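PDB 1YR2: prolyl oligopeptidase from Novosphingobium capsulatum, which probably cleaves oligopeptides on the carboxyl side of proline, and more slowly of alanine, as a serine peptidase of family S9A. Local coordinates for residues G148-L152 against V194-G199; L176-S180 against G213-L217; L202-K207 against H248-Q254. All coordinates share one frame; numbering follows the deposited sequence.

Contact 1: G148-L152 against V194-G199; sequences GRVLL and VGVADG
Arg149 reaches over from the outermost strand of one four-stranded sheet and takes hold of a single backbone oxygen, Val196 O, at the turn that follows strand 188-195 of the next. Both terminal nitrogens of its guanidinium point at that atom: Arg149 NH1 lies 2.8 Å from Val196 O, nearly along the C=O axis, while Arg149 NH2, 3.1 Å from Val196 O, sits above the carbonyl plane. The oxygen stays close to the guanidinium plane for both bonds, whereas Ala197 O lies over one face of the group. CG of Arg149 is anti to the backbone N (chi1 168°), and a bend at chi3 of 52° turns the otherwise extended chain toward the loop. This polar half is the exposed one, where Arg149, Ala197 and Asp198 face solvent and the carboxylate of Asp198 is engaged by Lys200 N.

The buried half is apolar, at ordinary van der Waals spacing. Leu151 sends CD1 against the turn, 3.9 Å from Gly199 CA and 4.1 Å from Val194 CG1, and its other methyl, CD2, comes 4.4 Å from Val196 CG2. Leu152 CD2 adds a further touch on Val194 CG1, and Phe122 and Leu177 close round the same cluster. A classic beta bulge sets Leu151 and Leu152 together opposite Leu135, probably helping both turn into the interface.

No backbone bond joins the segments, so two neighbouring propeller blades are held by leucine and valine packing inside and, on the solvent side, by a probably charged guanidinium sharing one carbonyl oxygen between two N-H groups.

Contact 2: L176-S180 against G213-L217; sequences LLAYS and GLAWL
Trp216 projects its indole toward strand 176-183, meeting it with the six-membered ring and the indole nitrogen side. The ring does not lie flat on the strand: Ala178 N is in its plane, at the edge, and the backbone carbon of Leu177 is also near that edge. Ala178 CB approaches obliquely, 3.7 Å from Trp216 CZ2 and 3.9 Å from Trp216 NE1. Further along the ring, Leu176 crosses the indole at about a right angle, with its CB 3.7 Å from Trp216 CH2 and its CD1 4.0 Å from the same carbon. With CG anti to the carbonyl carbon (chi1 -77°) and chi2 at 89°, the indole extends from its own short strand across to the neighbouring sheet.

Two residues earlier, Leu214 reaches across in the same direction and ends on backbone. Its CD1 lies 4.0 Å from Ala178 O and 4.2 Å from Tyr179 CA, with Ser180 CB a little farther off. Ala178 thus has the indole against its methyl and the leucine against its carbonyl. Leu177 and Tyr179 leave the backbone on the other side and pack on Leu152 of strand 149-152.

The two segments exchange no hydrogen bond, and the one polar atom of the indole is satisfied by Ala169 O on strand 163-170, which probably helps fix the ring's rotation. Adjacent propeller blades therefore meet here through buried apolar contact, with the polar group of the tryptophan turned to the strand alongside.

Contact 3: L202-K207 against H248-Q254; sequences LADELK and HRLGTPQ
Gln254 lies against the last strand of the neighbouring blade, 204-210, and its side chain runs along one end of the contact. CG leaves anti to the backbone N (chi1 -178°), and the chain runs on extended. CB and CG pass alongside Leu206 CD2, CG at 4.0 Å, and the amide then meets the backbone of Lys207. Gln254 OE1 accepts an almost straight bond of 2.8 Å from Lys207 N, the donor tilted from the carbonyl plane, and a water links the same oxygen to Glu205 O. Gln254 NE2 donates to Lys207 O at 2.9 Å, on a lone pair in the carbonyl plane, and also bonds Tyr224 OH. Cutting the side chain back to alanine is likely to leave Lys207 N and O without their amide mates and to open a gap beside Leu206.

The same methyl, Leu206 CD2, also lies over one face of the His248 ring in a CH-pi contact, 3.6 Å from its centroid. At the ring edge, His248 NE2 donates to Asp204 OD2 at 2.7 Å, the carboxylate turned 79° from the ring. That oxygen uses its anti lone pair for the histidine and its syn lone pair for Gly251 N, 2.8 Å away in the type II turn 249-252.

The other ring nitrogen, His248 ND1, is hydrogen-bonded to Asp257 OD1. With a carboxylate at each nitrogen, the imidazole may well be protonated, and Asp204 ties the ring and the turn to the adjoining blade.

In the fold
All three contacts lie in the N-terminal beta-propeller domain and join consecutive four-stranded sheets. The sheet containing strands 163-170, 176-183, 188-195 and 204-210 takes part in each: contact 1 sets it against the preceding sheet, contacts 2 and 3 against the following one. Centres of contacts 1 and 2 are about 15 Å apart; Leu152 CD1 packs 3.8 Å from Tyr179 CG. Contacts 2 and 3 are closer, about 11 Å between centres, and share an apolar seam where Trp216 CZ3 lies 3.7 Å from Leu250 CD2. Leu202 CD2, 3.6 Å from Gly195 N, joins contact 3 to contact 1. The probable nucleophile elbow around Ser575 belongs to the separate alpha/beta-hydrolase domain.

Contact 1: G148-L152 against V194-G199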
ATOM      1  N   GLY A 148     -28.657   2.758   2.303  1.00 14.56           N
ATOM      2  CA  GLY A 148     -28.586   4.005   3.033  1.00 14.25           C
ATOM      3  C   GLY A 148     -29.091   5.177   2.221  1.00 14.13           C
ATOM      4  O   GLY A 148     -29.152   5.089   1.022  1.00 13.02           O
ATOM      5  N   ARG A 149     -29.413   6.256   2.917  1.00 13.56           N
ATOM      6  CA  ARG A 149     -29.853   7.511   2.307  1.00 14.40           C
ATOM      7  C   ARG A 149     -28.619   8.350   1.961  1.00 14.25           C
ATOM      8  O   ARG A 149     -27.665   8.426   2.750  1.00 13.59           O
ATOM      9  CB  ARG A 149     -30.771   8.244   3.293  1.00 13.78           C
ATOM     10  CG  ARG A 149     -31.077   9.672   2.944  1.00 16.66           C
ATOM     11  CD  ARG A 149     -32.139  10.280   3.805  1.00 18.28           C
ATOM     12  NE  ARG A 149     -31.905  10.132   5.263  1.00 15.60           N
ATOM     13  CZ  ARG A 149     -31.380  11.065   6.061  1.00 13.15           C
ATOM     14  NH1 ARG A 149     -30.931  12.219   5.562  1.00 15.47           N
ATOM     15  NH2 ARG A 149     -31.285  10.826   7.374  1.00 17.14           N
ATOM     16  N   VAL A 150     -28.615   8.953   0.779  1.00 13.99           N
ATOM     17  CA  VAL A 150     -27.522   9.814   0.388  1.00 15.07           C
ATOM     18  C   VAL A 150     -27.590  11.123   1.160  1.00 15.26           C
ATOM     19  O   VAL A 150     -28.507  11.916   1.012  1.00 14.08           O
ATOM     20  CB  VAL A 150     -27.533  10.093  -1.100  1.00 16.07           C
ATOM     21  CG1 VAL A 150     -26.433  11.092  -1.479  1.00 16.06           C
ATOM     22  CG2 VAL A 150     -27.419   8.754  -1.866  1.00 17.53           C
ATOM     23  N   LEU A 151     -26.589  11.331   1.987  1.00 14.66           N
ATOM     24  CA  LEU A 151     -26.420  12.526   2.777  1.00 13.80           C
ATOM     25  C   LEU A 151     -25.564  13.551   2.048  1.00 14.46           C
ATOM     26  O   LEU A 151     -25.948  14.712   2.015  1.00 12.88           O
ATOM     27  CB  LEU A 151     -25.812  12.168   4.141  1.00 15.09           C
ATOM     28  CG  LEU A 151     -25.730  13.322   5.136  1.00 14.86           C
ATOM     29  CD1 LEU A 151     -27.109  13.995   5.410  1.00 16.15           C
ATOM     30  CD2 LEU A 151     -25.123  12.818   6.441  1.00 16.68           C
ATOM     31  N   LEU A 152     -24.412  13.152   1.503  1.00 13.62           N
ATOM     32  CA  LEU A 152     -23.679  13.979   0.541  1.00 15.27           C
ATOM     33  C   LEU A 152     -23.363  13.209  -0.725  1.00 15.46           C
ATOM     34  O   LEU A 152     -23.004  12.038  -0.669  1.00 13.74           O
ATOM     35  CB  LEU A 152     -22.360  14.485   1.141  1.00 14.61           C
ATOM     36  CG  LEU A 152     -22.384  15.210   2.489  1.00 17.25           C
ATOM     37  CD1 LEU A 152     -20.966  15.319   3.033  1.00 18.02           C
ATOM     38  CD2 LEU A 152     -23.019  16.554   2.288  1.00 19.13           C
ATOM     39  N   VAL A 194     -24.371  20.078   7.351  1.00 17.94           N
ATOM     40  CA  VAL A 194     -25.690  19.636   6.934  1.00 17.38           C
ATOM     41  C   VAL A 194     -26.432  19.076   8.169  1.00 16.51           C
ATOM     42  O   VAL A 194     -25.820  18.547   9.111  1.00 14.61           O
ATOM     43  CB  VAL A 194     -25.539  18.599   5.801  1.00 18.09           C
ATOM     44  CG1 VAL A 194     -24.830  17.351   6.262  1.00 19.64           C
ATOM     45  CG2 VAL A 194     -26.824  18.231   5.200  1.00 22.75           C
ATOM     46  N   GLY A 195     -27.744  19.295   8.206  1.00 14.84           N
ATOM     47  CA  GLY A 195     -28.608  18.660   9.180  1.00 14.39           C
ATOM     48  C   GLY A 195     -28.888  17.255   8.702  1.00 13.45           C
ATOM     49  O   GLY A 195     -29.216  16.992   7.552  1.00 12.46           O
ATOM     50  N   VAL A 196     -28.743  16.312   9.591  1.00 12.39           N
ATOM     51  CA  VAL A 196     -28.773  14.938   9.175  1.00 13.30           C
ATOM     52  C   VAL A 196     -30.193  14.448   8.884  1.00 14.55           C
ATOM     53  O   VAL A 196     -30.403  13.711   7.908  1.00 13.69           O
ATOM     54  CB  VAL A 196     -28.087  14.045  10.220  1.00 12.38           C
ATOM     55  CG1 VAL A 196     -28.266  12.609   9.895  1.00 14.32           C
ATOM     56  CG2 VAL A 196     -26.574  14.374  10.302  1.00 13.20           C
ATOM     57  N   ALA A 197     -31.161  14.816   9.734  1.00 15.97           N
ATOM     58  CA  ALA A 197     -32.552  14.363   9.577  1.00 17.85           C
ATOM     59  C   ALA A 197     -33.074  14.669   8.172  1.00 18.72           C
ATOM     60  O   ALA A 197     -33.641  13.789   7.517  1.00 19.41           O
ATOM     61  CB  ALA A 197     -33.473  15.014  10.627  1.00 18.72           C
ATOM     62  N   ASP A 198     -32.890  15.894   7.699  1.00 19.85           N
ATOM     63  CA  ASP A 198     -33.408  16.279   6.370  1.00 20.69           C
ATOM     64  C   ASP A 198     -32.365  16.403   5.253  1.00 21.21           C
ATOM     65  O   ASP A 198     -32.724  16.540   4.093  1.00 20.35           O
ATOM     66  CB  ASP A 198     -34.240  17.555   6.426  1.00 21.36           C
ATOM     67  CG  ASP A 198     -33.473  18.755   6.974  1.00 24.28           C
ATOM     68  OD1 ASP A 198     -32.216  18.702   7.182  1.00 24.76           O
ATOM     69  OD2 ASP A 198     -34.081  19.816   7.251  1.00 28.15           O
ATOM     70  N   GLY A 199     -31.091  16.364   5.597  1.00 21.05           N
ATOM     71  CA  GLY A 199     -30.049  16.465   4.600  1.00 21.87           C
ATOM     72  C   GLY A 199     -29.873  17.863   4.021  1.00 22.94           C
ATOM     73  O   GLY A 199     -29.195  18.005   3.011  1.00 23.67           O
TER

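Contact 2: L176-S180 against G213-L217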
ATOM      1  N   LEU A 176     -26.008  16.501  13.461  1.00 11.03           N
ATOM      2  CA  LEU A 176     -25.379  17.410  12.486  1.00 12.12           C
ATOM      3  C   LEU A 176     -24.122  16.786  11.931  1.00 11.86           C
ATOM      4  O   LEU A 176     -23.525  15.908  12.577  1.00 13.16           O
ATOM      5  CB  LEU A 176     -24.969  18.720  13.162  1.00 11.60           C
ATOM      6  CG  LEU A 176     -26.098  19.539  13.726  1.00 13.09           C
ATOM      7  CD1 LEU A 176     -25.489  20.647  14.595  1.00 16.27           C
ATOM      8  CD2 LEU A 176     -26.978  20.132  12.585  1.00 14.27           C
ATOM      9  N   LEU A 177     -23.770  17.161  10.715  1.00 11.79           N
ATOM     10  CA  LEU A 177     -22.567  16.668  10.089  1.00 12.50           C
ATOM     11  C   LEU A 177     -21.785  17.830   9.513  1.00 13.20           C
ATOM     12  O   LEU A 177     -22.326  18.715   8.842  1.00 13.72           O
ATOM     13  CB  LEU A 177     -22.920  15.634   9.031  1.00 13.56           C
ATOM     14  CG  LEU A 177     -21.701  14.993   8.383  1.00 15.90           C
ATOM     15  CD1 LEU A 177     -21.624  13.582   8.744  1.00 18.15           C
ATOM     16  CD2 LEU A 177     -21.734  15.228   6.911  1.00 19.24           C
ATOM     17  N   ALA A 178     -20.505  17.826   9.815  1.00 11.84           N
ATOM     18  CA  ALA A 178     -19.580  18.818   9.340  1.00 11.85           C
ATOM     19  C   ALA A 178     -18.768  18.166   8.267  1.00 11.96           C
ATOM     20  O   ALA A 178     -18.406  16.984   8.384  1.00 11.34           O
ATOM     21  CB  ALA A 178     -18.664  19.309  10.475  1.00 12.21           C
ATOM     22  N   TYR A 179     -18.458  18.925   7.207  1.00 10.81           N
ATOM     23  CA  TYR A 179     -17.608  18.411   6.188  1.00 10.41           C
ATOM     24  C   TYR A 179     -16.726  19.454   5.554  1.00 10.86           C
ATOM     25  O   TYR A 179     -17.076  20.611   5.546  1.00 10.86           O
ATOM     26  CB  TYR A 179     -18.421  17.636   5.147  1.00 10.91           C
ATOM     27  CG  TYR A 179     -19.402  18.449   4.419  1.00 12.69           C
ATOM     28  CD1 TYR A 179     -20.623  18.788   4.996  1.00 12.46           C
ATOM     29  CD2 TYR A 179     -19.157  18.834   3.118  1.00 13.80           C
ATOM     30  CE1 TYR A 179     -21.556  19.537   4.284  1.00 14.82           C
ATOM     31  CE2 TYR A 179     -20.062  19.591   2.440  1.00 15.43           C
ATOM     32  CZ  TYR A 179     -21.262  19.911   3.015  1.00 14.09           C
ATOM     33  OH  TYR A 179     -22.188  20.655   2.317  1.00 13.70           O
ATOM     34  N   SER A 180     -15.578  18.997   5.055  1.00 11.37           N
ATOM     35  CA  SER A 180     -14.553  19.837   4.450  1.00 13.11           C
ATOM     36  C   SER A 180     -14.563  19.684   2.929  1.00 12.48           C
ATOM     37  O   SER A 180     -14.503  18.541   2.424  1.00 12.64           O
ATOM     38  CB  SER A 180     -13.227  19.316   4.952  1.00 13.99           C
ATOM     39  OG  SER A 180     -12.279  20.237   4.676  1.00 23.75           O
ATOM     40  N   GLY A 213      -8.034  19.029  11.234  1.00 14.90           N
ATOM     41  CA  GLY A 213      -9.067  18.089  11.607  1.00 14.96           C
ATOM     42  C   GLY A 213     -10.446  18.697  11.628  1.00 14.57           C
ATOM     43  O   GLY A 213     -10.650  19.874  11.299  1.00 14.10           O
ATOM     44  N   LEU A 214     -11.414  17.875  11.999  1.00 14.10           N
ATOM     45  CA  LEU A 214     -12.752  18.330  12.269  1.00 14.13           C
ATOM     46  C   LEU A 214     -13.034  17.604  13.557  1.00 15.05           C
ATOM     47  O   LEU A 214     -12.968  16.366  13.604  1.00 16.75           O
ATOM     48  CB  LEU A 214     -13.724  17.851  11.201  1.00 14.06           C
ATOM     49  CG  LEU A 214     -13.520  18.343   9.792  1.00 16.51           C
ATOM     50  CD1 LEU A 214     -14.500  17.652   8.877  1.00 17.24           C
ATOM     51  CD2 LEU A 214     -13.636  19.852   9.714  1.00 17.87           C
ATOM     52  N   ALA A 215     -13.297  18.330  14.617  1.00 13.60           N
ATOM     53  CA  ALA A 215     -13.562  17.660  15.893  1.00 12.83           C
ATOM     54  C   ALA A 215     -14.676  18.352  16.613  1.00 12.69           C
ATOM     55  O   ALA A 215     -14.555  19.522  16.992  1.00 12.41           O
ATOM     56  CB  ALA A 215     -12.335  17.649  16.770  1.00 13.79           C
ATOM     57  N   TRP A 216     -15.757  17.616  16.879  1.00 11.15           N
ATOM     58  CA  TRP A 216     -16.899  18.212  17.548  1.00 11.49           C
ATOM     59  C   TRP A 216     -16.625  18.321  19.049  1.00 11.98           C
ATOM     60  O   TRP A 216     -16.055  17.415  19.664  1.00 13.13           O
ATOM     61  CB  TRP A 216     -18.148  17.347  17.320  1.00 11.02           C
ATOM     62  CG  TRP A 216     -18.746  17.502  15.952  1.00  9.23           C
ATOM     63  CD1 TRP A 216     -18.440  16.787  14.827  1.00  8.38           C
ATOM     64  CD2 TRP A 216     -19.733  18.456  15.551  1.00  9.90           C
ATOM     65  NE1 TRP A 216     -19.204  17.203  13.770  1.00 10.35           N
ATOM     66  CE2 TRP A 216     -19.992  18.246  14.177  1.00 10.88           C
ATOM     67  CE3 TRP A 216     -20.455  19.437  16.227  1.00 11.60           C
ATOM     68  CZ2 TRP A 216     -20.909  19.003  13.462  1.00  9.15           C
ATOM     69  CZ3 TRP A 216     -21.356  20.183  15.544  1.00 11.68           C
ATOM     70  CH2 TRP A 216     -21.606  19.946  14.161  1.00 11.42           C
ATOM     71  N   LEU A 217     -17.031  19.453  19.613  1.00 12.21           N
ATOM     72  CA  LEU A 217     -17.058  19.685  21.033  1.00 14.51           C
ATOM     73  C   LEU A 217     -18.524  19.612  21.399  1.00 15.70           C
ATOM     74  O   LEU A 217     -19.256  20.575  21.256  1.00 17.88           O
ATOM     75  CB  LEU A 217     -16.446  21.025  21.338  1.00 15.71           C
ATOM     76  CG  LEU A 217     -16.182  21.337  22.791  1.00 19.60           C
ATOM     77  CD1 LEU A 217     -14.875  20.771  23.237  1.00 22.03           C
ATOM     78  CD2 LEU A 217     -16.258  22.849  23.008  1.00 21.36           C
TER

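Contact 3: L202-K207 against H248-Q254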
ATOM      1  N   LEU A 202     -26.813  23.777   6.517  1.00 19.42           N
ATOM      2  CA  LEU A 202     -26.925  24.913   7.394  1.00 20.38           C
ATOM      3  C   LEU A 202     -26.163  26.064   6.739  1.00 20.34           C
ATOM      4  O   LEU A 202     -25.396  25.893   5.750  1.00 20.74           O
ATOM      5  CB  LEU A 202     -26.337  24.697   8.799  1.00 20.49           C
ATOM      6  CG  LEU A 202     -26.547  23.437   9.663  1.00 22.84           C
ATOM      7  CD1 LEU A 202     -26.524  23.816  11.152  1.00 22.70           C
ATOM      8  CD2 LEU A 202     -27.790  22.730   9.298  1.00 25.99           C
ATOM      9  N   ALA A 203     -26.303  27.216   7.349  1.00 19.95           N
ATOM     10  CA  ALA A 203     -25.803  28.440   6.760  1.00 20.39           C
ATOM     11  C   ALA A 203     -24.300  28.507   6.961  1.00 20.26           C
ATOM     12  O   ALA A 203     -23.596  29.081   6.123  1.00 19.86           O
ATOM     13  CB  ALA A 203     -26.480  29.661   7.415  1.00 19.90           C
ATOM     14  N   ASP A 204     -23.827  27.939   8.077  1.00 19.51           N
ATOM     15  CA  ASP A 204     -22.440  28.144   8.578  1.00 20.35           C
ATOM     16  C   ASP A 204     -21.443  27.653   7.571  1.00 19.78           C
ATOM     17  O   ASP A 204     -21.604  26.534   6.997  1.00 19.99           O
ATOM     18  CB  ASP A 204     -22.148  27.362   9.868  1.00 20.34           C
ATOM     19  CG  ASP A 204     -23.152  27.626  10.981  1.00 23.71           C
ATOM     20  OD1 ASP A 204     -24.404  27.477  10.753  1.00 25.16           O
ATOM     21  OD2 ASP A 204     -22.761  27.956  12.126  1.00 21.23           O
ATOM     22  N   GLU A 205     -20.436  28.489   7.328  1.00 18.25           N
ATOM     23  CA  GLU A 205     -19.306  28.092   6.534  1.00 18.19           C
ATOM     24  C   GLU A 205     -18.076  28.671   7.166  1.00 16.82           C
ATOM     25  O   GLU A 205     -18.060  29.852   7.615  1.00 17.61           O
ATOM     26  CB  GLU A 205     -19.399  28.542   5.084  1.00 19.29           C
ATOM     27  CG  GLU A 205     -20.609  28.073   4.288  1.00 24.92           C
ATOM     28  CD  GLU A 205     -20.425  28.331   2.802  1.00 29.63           C
ATOM     29  OE1 GLU A 205     -19.529  29.121   2.436  1.00 34.02           O
ATOM     30  OE2 GLU A 205     -21.164  27.732   2.002  1.00 36.27           O
ATOM     31  N   LEU A 206     -17.022  27.867   7.193  1.00 14.44           N
ATOM     32  CA  LEU A 206     -15.766  28.283   7.781  1.00 13.24           C
ATOM     33  C   LEU A 206     -14.772  28.374   6.638  1.00 13.74           C
ATOM     34  O   LEU A 206     -14.596  27.397   5.867  1.00 12.97           O
ATOM     35  CB  LEU A 206     -15.273  27.288   8.848  1.00 12.67           C
ATOM     36  CG  LEU A 206     -16.239  27.016  10.020  1.00 12.34           C
ATOM     37  CD1 LEU A 206     -15.657  25.972  10.896  1.00 12.14           C
ATOM     38  CD2 LEU A 206     -16.523  28.230  10.862  1.00 13.48           C
ATOM     39  N   LYS A 207     -14.129  29.543   6.528  1.00 13.23           N
ATOM     40  CA  LYS A 207     -13.124  29.805   5.508  1.00 13.21           C
ATOM     41  C   LYS A 207     -11.733  29.826   6.145  1.00 12.03           C
ATOM     42  O   LYS A 207     -11.576  29.912   7.366  1.00 11.43           O
ATOM     43  CB  LYS A 207     -13.423  31.142   4.763  1.00 14.33           C
ATOM     44  CG  LYS A 207     -14.726  31.158   3.957  1.00 17.56           C
ATOM     45  CD  LYS A 207     -14.708  30.080   2.893  1.00 21.90           C
ATOM     46  CE  LYS A 207     -15.810  30.227   1.827  1.00 23.58           C
ATOM     47  NZ  LYS A 207     -15.487  29.304   0.686  1.00 22.09           N
ATOM     48  N   HIS A 248     -15.679  26.990  16.617  1.00 10.85           N
ATOM     49  CA  HIS A 248     -16.847  27.579  16.004  1.00 11.86           C
ATOM     50  C   HIS A 248     -18.121  27.120  16.710  1.00 12.91           C
ATOM     51  O   HIS A 248     -18.379  25.910  16.816  1.00 12.09           O
ATOM     52  CB  HIS A 248     -16.957  27.204  14.523  1.00 11.63           C
ATOM     53  CG  HIS A 248     -18.190  27.738  13.874  1.00 12.43           C
ATOM     54  ND1 HIS A 248     -18.423  29.087  13.751  1.00 12.15           N
ATOM     55  CD2 HIS A 248     -19.285  27.114  13.359  1.00 13.53           C
ATOM     56  CE1 HIS A 248     -19.591  29.276  13.152  1.00 13.80           C
ATOM     57  NE2 HIS A 248     -20.142  28.099  12.921  1.00 13.31           N
ATOM     58  N   ARG A 249     -18.959  28.081  17.088  1.00 14.36           N
ATOM     59  CA  ARG A 249     -20.291  27.761  17.638  1.00 17.11           C
ATOM     60  C   ARG A 249     -21.381  27.815  16.583  1.00 16.67           C
ATOM     61  O   ARG A 249     -21.499  28.758  15.834  1.00 16.09           O
ATOM     62  CB  ARG A 249     -20.601  28.658  18.838  1.00 17.49           C
ATOM     63  CG  ARG A 249     -19.717  28.276  20.060  1.00 21.33           C
ATOM     64  CD  ARG A 249     -20.036  29.096  21.301  1.00 27.36           C
ATOM     65  NE  ARG A 249     -19.208  28.724  22.446  1.00 29.47           N
ATOM     66  CZ  ARG A 249     -18.067  29.313  22.762  1.00 30.87           C
ATOM     67  NH1 ARG A 249     -17.568  30.309  22.028  1.00 32.46           N
ATOM     68  NH2 ARG A 249     -17.424  28.902  23.828  1.00 31.33           N
ATOM     69  N   LEU A 250     -22.155  26.754  16.486  1.00 17.53           N
ATOM     70  CA  LEU A 250     -23.020  26.605  15.336  1.00 18.90           C
ATOM     71  C   LEU A 250     -24.105  27.666  15.446  1.00 19.04           C
ATOM     72  O   LEU A 250     -24.543  27.948  16.535  1.00 18.70           O
ATOM     73  CB  LEU A 250     -23.600  25.184  15.296  1.00 19.70           C
ATOM     74  CG  LEU A 250     -22.886  24.086  14.521  1.00 20.85           C
ATOM     75  CD1 LEU A 250     -22.863  24.437  13.043  1.00 21.54           C
ATOM     76  CD2 LEU A 250     -21.464  23.803  15.046  1.00 24.84           C
ATOM     77  N   GLY A 251     -24.502  28.258  14.323  1.00 19.34           N
ATOM     78  CA  GLY A 251     -25.474  29.351  14.292  1.00 19.73           C
ATOM     79  C   GLY A 251     -24.916  30.752  14.480  1.00 19.65           C
ATOM     80  O   GLY A 251     -25.655  31.722  14.659  1.00 19.79           O
ATOM     81  N   THR A 252     -23.599  30.873  14.512  1.00 18.84           N
ATOM     82  CA  THR A 252     -22.973  32.174  14.585  1.00 17.89           C
ATOM     83  C   THR A 252     -22.040  32.318  13.390  1.00 16.61           C
ATOM     84  O   THR A 252     -21.690  31.330  12.751  1.00 15.25           O
ATOM     85  CB  THR A 252     -22.175  32.356  15.889  1.00 18.78           C
ATOM     86  OG1 THR A 252     -21.108  31.403  15.943  1.00 16.53           O
ATOM     87  CG2 THR A 252     -23.022  32.009  17.113  1.00 21.66           C
ATOM     88  N   PRO A 253     -21.664  33.541  13.067  1.00 14.63           N
ATOM     89  CA  PRO A 253     -20.684  33.760  12.014  1.00 14.95           C
ATOM     90  C   PRO A 253     -19.301  33.332  12.486  1.00 13.98           C
ATOM     91  O   PRO A 253     -19.000  33.280  13.695  1.00 12.46           O
ATOM     92  CB  PRO A 253     -20.750  35.273  11.751  1.00 14.56           C
ATOM     93  CG  PRO A 253     -21.425  35.855  12.914  1.00 15.63           C
ATOM     94  CD  PRO A 253     -22.145  34.802  13.639  1.00 15.59           C
ATOM     95  N   GLN A 254     -18.457  33.034  11.508  1.00 13.58           N
ATOM     96  CA  GLN A 254     -17.074  32.665  11.812  1.00 13.65           C
ATOM     97  C   GLN A 254     -16.360  33.769  12.572  1.00 12.18           C
ATOM     98  O   GLN A 254     -15.433  33.498  13.359  1.00 12.08           O
ATOM     99  CB  GLN A 254     -16.313  32.309  10.518  1.00 13.12           C
ATOM    100  CG  GLN A 254     -14.853  31.870  10.767  1.00 12.02           C
ATOM    101  CD  GLN A 254     -14.195  31.310   9.538  1.00 11.77           C
ATOM    102  OE1 GLN A 254     -14.616  31.625   8.396  1.00 10.12           O
ATOM    103  NE2 GLN A 254     -13.184  30.447   9.730  1.00 10.54           N
TER
HETATM  104  O   HOH W   1     -17.269  32.278   6.911  1.00 33.50           O